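Local atomic coordinates of transcriptional regulator, AraC family (Pseudomonas putida, PDB entry 3GRA), a protein that probably regulates transcription through sequence-specific DNA binding, this chain being its DJ-1/PfpI-family, class I glutamine amidotransferase-like part. Residues I11-F16 against L81-K86; D121-S126 against T150-R155. One frame throughout, in Å; residues are numbered along the deposited sequence.

Contact 1 (I11-F16 against L81-K86). With EDO (1,2-ethanediol), chain C.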
loop_
_atom_site.group_PDB
_atom_site.type_symbol
_atom_site.label_atom_id
_atom_site.label_comp_id
_atom_site.label_asym_id
_atom_site.label_seq_id
_atom_site.Cartn_x
_atom_site.Cartn_y
_atom_site.Cartn_z
ATOM N N ILE A 11 -8.035 8.215 6.644
ATOM C CA ILE A 11 -7.158 8.793 7.652
ATOM C C ILE A 11 -6.027 7.798 7.890
ATOM O O ILE A 11 -6.252 6.697 8.399
ATOM C CB ILE A 11 -7.902 9.057 8.983
ATOM C CG1 ILE A 11 -9.008 10.094 8.768
ATOM C CG2 ILE A 11 -6.922 9.603 10.022
ATOM C CD1 ILE A 11 -9.890 10.285 9.957
ATOM N N LEU A 12 -4.812 8.176 7.502
ATOM C CA LEU A 12 -3.662 7.289 7.669
ATOM C C LEU A 12 -2.986 7.563 8.998
ATOM O O LEU A 12 -2.463 8.655 9.214
ATOM C CB LEU A 12 -2.653 7.494 6.534
ATOM C CG LEU A 12 -3.158 7.448 5.081
ATOM C CD1 LEU A 12 -1.968 7.640 4.151
ATOM C CD2 LEU A 12 -3.850 6.100 4.781
ATOM N N LEU A 13 -3.031 6.582 9.891
ATOM C CA LEU A 13 -2.413 6.692 11.202
ATOM C C LEU A 13 -0.979 6.179 11.101
ATOM O O LEU A 13 -0.632 5.447 10.163
ATOM C CB LEU A 13 -3.189 5.858 12.228
ATOM C CG LEU A 13 -4.681 6.164 12.426
ATOM C CD1 LEU A 13 -5.242 5.286 13.537
ATOM C CD2 LEU A 13 -4.859 7.631 12.769
ATOM N N GLU A 14 -0.141 6.559 12.060
ATOM C CA GLU A 14 1.244 6.127 12.020
ATOM C C GLU A 14 1.314 4.600 12.009
ATOM O O GLU A 14 0.592 3.933 12.750
ATOM C CB GLU A 14 2.022 6.682 13.212
ATOM C CG GLU A 14 3.481 6.991 12.876
ATOM C CD GLU A 14 4.383 6.998 14.096
ATOM O OE1 GLU A 14 4.391 5.982 14.821
ATOM O OE2 GLU A 14 5.092 8.005 14.329
ATOM N N HIS A 15 2.173 4.064 11.144
ATOM C CA HIS A 15 2.383 2.618 11.003
ATOM C C HIS A 15 1.173 1.887 10.419
ATOM O O HIS A 15 0.953 0.709 10.696
ATOM C CB HIS A 15 2.770 2.002 12.358
ATOM C CG HIS A 15 3.895 2.716 13.046
ATOM N ND1 HIS A 15 5.017 3.149 12.376
ATOM C CD2 HIS A 15 4.073 3.065 14.341
ATOM C CE1 HIS A 15 5.839 3.737 13.227
ATOM N NE2 HIS A 15 5.290 3.698 14.426
ATOM N N PHE A 16 0.401 2.596 9.603
ATOM C CA PHE A 16 -0.787 2.029 8.972
ATOM C C PHE A 16 -0.400 0.903 8.011
ATOM O O PHE A 16 0.640 0.965 7.344
ATOM C CB PHE A 16 -1.528 3.122 8.197
ATOM C CG PHE A 16 -0.803 3.595 6.951
ATOM C CD1 PHE A 16 -1.041 2.988 5.719
ATOM C CD2 PHE A 16 0.094 4.661 7.009
ATOM C CE1 PHE A 16 -0.406 3.440 4.562
ATOM C CE2 PHE A 16 0.737 5.125 5.861
ATOM C CZ PHE A 16 0.489 4.515 4.628
ATOM N N LEU A 81 -0.668 -2.980 12.569
ATOM C CA LEU A 81 -0.187 -3.745 13.711
ATOM C C LEU A 81 0.494 -2.890 14.770
ATOM O O LEU A 81 0.171 -2.982 15.960
ATOM C CB LEU A 81 0.797 -4.821 13.240
ATOM C CG LEU A 81 1.451 -5.604 14.379
ATOM C CD1 LEU A 81 0.374 -6.362 15.143
ATOM C CD2 LEU A 81 2.501 -6.562 13.822
ATOM N N ARG A 82 1.433 -2.059 14.332
ATOM C CA ARG A 82 2.179 -1.213 15.246
ATOM C C ARG A 82 1.536 0.154 15.490
ATOM O O ARG A 82 2.087 0.981 16.216
ATOM C CB ARG A 82 3.615 -1.059 14.727
ATOM C CG ARG A 82 4.362 -2.406 14.616
ATOM C CD ARG A 82 4.685 -2.985 15.997
ATOM N NE ARG A 82 4.863 -4.443 16.007
ATOM C CZ ARG A 82 5.723 -5.118 15.246
ATOM N NH1 ARG A 82 6.508 -4.482 14.384
ATOM N NH2 ARG A 82 5.801 -6.440 15.352
ATOM N N THR A 83 0.365 0.388 14.898
ATOM C CA THR A 83 -0.320 1.667 15.077
ATOM C C THR A 83 -0.659 1.943 16.536
ATOM O O THR A 83 -1.355 1.165 17.191
ATOM C CB THR A 83 -1.631 1.738 14.282
ATOM O OG1 THR A 83 -1.360 1.667 12.872
ATOM C CG2 THR A 83 -2.351 3.039 14.598
ATOM N N PRO A 84 -0.162 3.068 17.070
ATOM C CA PRO A 84 -0.456 3.392 18.468
ATOM C C PRO A 84 -1.958 3.647 18.677
ATOM O O PRO A 84 -2.613 4.296 17.858
ATOM C CB PRO A 84 0.427 4.618 18.734
ATOM C CG PRO A 84 0.622 5.221 17.365
ATOM C CD PRO A 84 0.809 4.013 16.490
ATOM N N LEU A 85 -2.497 3.115 19.772
ATOM C CA LEU A 85 -3.908 3.254 20.081
ATOM C C LEU A 85 -4.173 4.523 20.880
ATOM O O LEU A 85 -4.529 4.470 22.059
ATOM C CB LEU A 85 -4.388 2.032 20.859
ATOM C CG LEU A 85 -4.082 0.682 20.211
ATOM C CD1 LEU A 85 -4.514 -0.449 21.138
ATOM C CD2 LEU A 85 -4.790 0.577 18.869
ATOM N N LYS A 86 -4.004 5.671 20.233
ATOM C CA LYS A 86 -4.216 6.954 20.897
ATOM C C LYS A 86 -5.150 7.802 20.045
ATOM O O LYS A 86 -6.294 7.413 19.806
ATOM C CB LYS A 86 -2.883 7.666 21.036
ATOM C CG LYS A 86 -2.226 7.710 19.666
ATOM C CD LYS A 86 -0.855 8.495 19.701
ATOM C CE LYS A 86 0.123 8.420 18.429
ATOM N NZ LYS A 86 1.438 9.056 18.216
HETATM C C1 EDO C . -1.884 10.234 12.147
HETATM O O1 EDO C . -2.631 10.599 10.992
HETATM C C2 EDO C . -0.381 10.568 11.946
HETATM O O2 EDO C . -0.157 11.169 10.646
HETATM O O HOH W 1 2.431 -1.620 11.823
#
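Thr83 turns its hydroxyl to the Leu13-Phe16 turn and bonds to the carbonyl of Glu14. OG1 donates to Glu14 O over 3.0 Å, tilted 27° from the carbonyl plane. The first torsion (chi1 -64°) sets OG1 anti to the Thr83 carbonyl carbon and CG2 anti to the backbone N. OG1 thus bonds to Glu14 O, while CG2 lies against both that oxygen and the Leu13 side chain. CG2 meets Leu13 CB at 3.8 Å and Leu13 CD1 at a like distance, the two side chains crossing at about a right angle. Thr83 CA adds a C-H...O contact to Glu14 O. Pro84 CD lies 3.7 Å from Glu14 O, so this carbonyl is hemmed in by Thr83 and Pro84 together. This is the tight part of the contact, and Leu13 and Thr83 are buried. A valine in place of Thr83 would probably leave Glu14 O without its hydroxyl donor and the turn less firmly held to the 81-86 loop.

The other side is looser. His15 lays its ring edge near Arg82, with CD2 3.4 Å from Arg82 O and that oxygen near the ring plane. His15 CB touches Arg82 CB at 4.0 Å, but the rest of the arginine leads away and is exposed. A water bridges the two backbones here: it donates to His15 O and accepts from Arg82 N at 2.7 Å. On the far flank, an ethanediol, probably from the crystallisation liquor, donates through O1 to Leu12 O.

Leu13-Phe16 is a type II beta turn directly after strand 6-12. The 81-86 loop follows strand 74-78, the neighbouring parallel strand. The contact therefore joins two loops at the C-terminal ends of adjacent strands, as expected in the Rossmann-like alpha/beta fold of the DJ-1/PfpI family.

Contact 2 (D121-S126 against T150-R155)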
loop_
_atom_site.group_PDB
_atom_site.type_symbol
_atom_site.label_atom_id
_atom_site.label_comp_id
_atom_site.label_asym_id
_atom_site.label_seq_id
_atom_site.Cartn_x
_atom_site.Cartn_y
_atom_site.Cartn_z
ATOM N N ASP A 121 -21.986 1.137 17.974
ATOM C CA ASP A 121 -22.958 0.653 18.935
ATOM C C ASP A 121 -24.090 -0.036 18.218
ATOM O O ASP A 121 -24.850 0.596 17.488
ATOM C CB ASP A 121 -23.507 1.804 19.770
ATOM C CG ASP A 121 -22.584 2.189 20.898
ATOM O OD1 ASP A 121 -21.460 1.646 20.962
ATOM O OD2 ASP A 121 -22.987 3.036 21.721
ATOM N N ASP A 122 -24.183 -1.343 18.435
ATOM C CA ASP A 122 -25.209 -2.177 17.833
ATOM C C ASP A 122 -24.916 -2.370 16.355
ATOM O O ASP A 122 -25.813 -2.339 15.500
ATOM C CB ASP A 122 -26.585 -1.546 18.039
ATOM C CG ASP A 122 -27.712 -2.525 17.803
ATOM O OD1 ASP A 122 -27.648 -3.651 18.348
ATOM O OD2 ASP A 122 -28.665 -2.170 17.081
ATOM N N TYR A 123 -23.638 -2.575 16.065
ATOM C CA TYR A 123 -23.164 -2.791 14.700
ATOM C C TYR A 123 -22.178 -3.948 14.712
ATOM O O TYR A 123 -21.591 -4.278 15.751
ATOM C CB TYR A 123 -22.429 -1.557 14.185
ATOM C CG TYR A 123 -23.274 -0.472 13.543
ATOM C CD1 TYR A 123 -23.623 -0.543 12.191
ATOM C CD2 TYR A 123 -23.627 0.681 14.257
ATOM C CE1 TYR A 123 -24.284 0.504 11.560
ATOM C CE2 TYR A 123 -24.284 1.735 13.642
ATOM C CZ TYR A 123 -24.608 1.650 12.288
ATOM O OH TYR A 123 -25.201 2.725 11.648
ATOM N N GLY A 124 -21.994 -4.564 13.553
ATOM C CA GLY A 124 -21.032 -5.639 13.462
ATOM C C GLY A 124 -19.793 -4.987 12.890
ATOM O O GLY A 124 -19.872 -3.874 12.380
ATOM N N CYS A 125 -18.649 -5.654 12.989
ATOM C CA CYS A 125 -17.418 -5.121 12.431
ATOM C C CYS A 125 -16.360 -6.208 12.398
ATOM O O CYS A 125 -16.505 -7.261 13.023
ATOM C CB CYS A 125 -16.892 -3.937 13.263
ATOM S SG CYS A 125 -16.069 -4.389 14.841
ATOM N N SER A 126 -15.293 -5.926 11.661
ATOM C CA SER A 126 -14.158 -6.824 11.529
ATOM C C SER A 126 -12.949 -6.078 12.068
ATOM O O SER A 126 -12.772 -4.884 11.815
ATOM C CB SER A 126 -13.913 -7.195 10.059
ATOM O OG SER A 126 -14.839 -8.168 9.623
ATOM N N THR A 150 -16.500 -6.627 6.897
ATOM C CA THR A 150 -17.869 -6.457 7.362
ATOM C C THR A 150 -18.541 -5.260 6.691
ATOM O O THR A 150 -18.020 -4.146 6.721
ATOM C CB THR A 150 -17.906 -6.227 8.906
ATOM O OG1 THR A 150 -17.434 -7.401 9.579
ATOM C CG2 THR A 150 -19.351 -5.899 9.375
ATOM N N LEU A 151 -19.700 -5.510 6.098
ATOM C CA LEU A 151 -20.470 -4.488 5.410
ATOM C C LEU A 151 -21.805 -4.424 6.116
ATOM O O LEU A 151 -22.757 -5.101 5.736
ATOM C CB LEU A 151 -20.676 -4.884 3.955
ATOM C CG LEU A 151 -19.395 -5.223 3.185
ATOM C CD1 LEU A 151 -19.739 -6.151 2.038
ATOM C CD2 LEU A 151 -18.707 -3.938 2.708
ATOM N N ASP A 152 -21.860 -3.624 7.171
ATOM C CA ASP A 152 -23.074 -3.486 7.949
ATOM C C ASP A 152 -23.601 -2.066 7.846
ATOM O O ASP A 152 -23.174 -1.183 8.579
ATOM C CB ASP A 152 -22.786 -3.851 9.406
ATOM C CG ASP A 152 -24.007 -3.745 10.284
ATOM O OD1 ASP A 152 -25.135 -3.779 9.746
ATOM O OD2 ASP A 152 -23.836 -3.643 11.515
ATOM N N ARG A 153 -24.511 -1.855 6.901
ATOM C CA ARG A 153 -25.121 -0.548 6.686
ATOM C C ARG A 153 -24.092 0.509 6.319
ATOM O O ARG A 153 -23.470 0.438 5.254
ATOM C CB ARG A 153 -25.897 -0.137 7.940
ATOM C CG ARG A 153 -27.149 -0.976 8.128
ATOM C CD ARG A 153 -27.732 -0.841 9.513
ATOM N NE ARG A 153 -26.961 -1.601 10.493
ATOM C CZ ARG A 153 -27.176 -1.547 11.799
ATOM N NH1 ARG A 153 -28.139 -0.772 12.266
ATOM N NH2 ARG A 153 -26.414 -2.245 12.635
ATOM N N ASP A 154 -23.914 1.485 7.202
ATOM C CA ASP A 154 -22.954 2.557 6.966
ATOM C C ASP A 154 -21.705 2.413 7.861
ATOM O O ASP A 154 -21.096 3.401 8.271
ATOM C CB ASP A 154 -23.633 3.918 7.173
ATOM C CG ASP A 154 -24.293 4.029 8.514
ATOM O OD1 ASP A 154 -24.324 3.014 9.250
ATOM O OD2 ASP A 154 -24.783 5.128 8.844
ATOM N N ARG A 155 -21.342 1.166 8.150
ATOM C CA ARG A 155 -20.150 0.864 8.925
ATOM C C ARG A 155 -19.405 -0.273 8.214
ATOM O O ARG A 155 -19.811 -1.444 8.238
ATOM C CB ARG A 155 -20.506 0.489 10.366
ATOM C CG ARG A 155 -21.147 1.641 11.158
ATOM C CD ARG A 155 -20.198 2.833 11.394
ATOM N NE ARG A 155 -20.912 3.965 11.998
ATOM C CZ ARG A 155 -21.593 4.887 11.309
ATOM N NH1 ARG A 155 -21.650 4.841 9.987
ATOM N NH2 ARG A 155 -22.250 5.843 11.944
HETATM O O HOH W 2 -18.216 -2.677 10.270
#
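Tyr123 reaches from the short, weakly bonded strand around 123-125 to the hairpin of strands 149-152 and 155-158, where Asp152-Arg155 forms the type II' beta turn. Its ring is held between two arginines of that turn. From the root outward, Tyr123 CB lies 3.7 Å from Asp152 OD2. With CG anti to the Tyr123 carbonyl carbon, beside the backbone N (chi1 -87°), CG comes near the same oxygen and Arg153 NH2. At CD1 the ring edge meets Asp152 OD2, which lies near the ring plane, and Arg153 NH2 sits over one face. Over the opposite face, CE1 meets Arg155 CG at 3.4 Å, and that methylene makes a CH-pi contact. CD2 and CE2 lie farther from Arg155 CG, and CZ is near both Arg155 CG and Asp154 OD1. At the tip, OH donates to the syn lone pair of Asp154 OD1 over 2.6 Å.

The Arg153 guanidinium makes an off-centre cation-pi contact with the Tyr123 ring, the two planes 31° apart. NE and NH2 grip the two Asp152 oxygens side-on. NH2 also donates to Asp122 O at 2.9 Å. These bonds would limit rotation of the guanidinium over the ring. The carboxylate of Asp122 itself pairs with Arg143 of strand 142-144.

At the other end Thr150 CG2 packs on Gly124 C. Ser126 OG and Thr150 OG1 sit 2.7 Å apart, and Ser126 OG also bonds to Ala147 O. A water donates to Gly124 O and, weakly, to Arg155 O.

Asp152 OD2 accepts two N-H groups from opposite faces of its carboxylate: Arg153 NH2, and Gly124 N over 2.9 Å in a nearly straight bond (166°).

Overall arrangement
From the N terminus, strand 6-12 runs into the first half of contact 1. The chain then passes through helix 18-34 and several strands before strand 74-78 leads to residues 81-86, which close the first loop. Helix 90-100, strand 103-107 and helix 110-117 follow. Contact 2 opens at 121-126 and closes a shorter loop at 150-155. The two loops lie in series and neither nest nor cross. Contact 1 ties together loops after two inner parallel strands of the main sheet. Contact 2 joins the small sheet of 123-125 and 142-144 to the outermost strand 149-152 and its turn. Their centres are 21 Å apart.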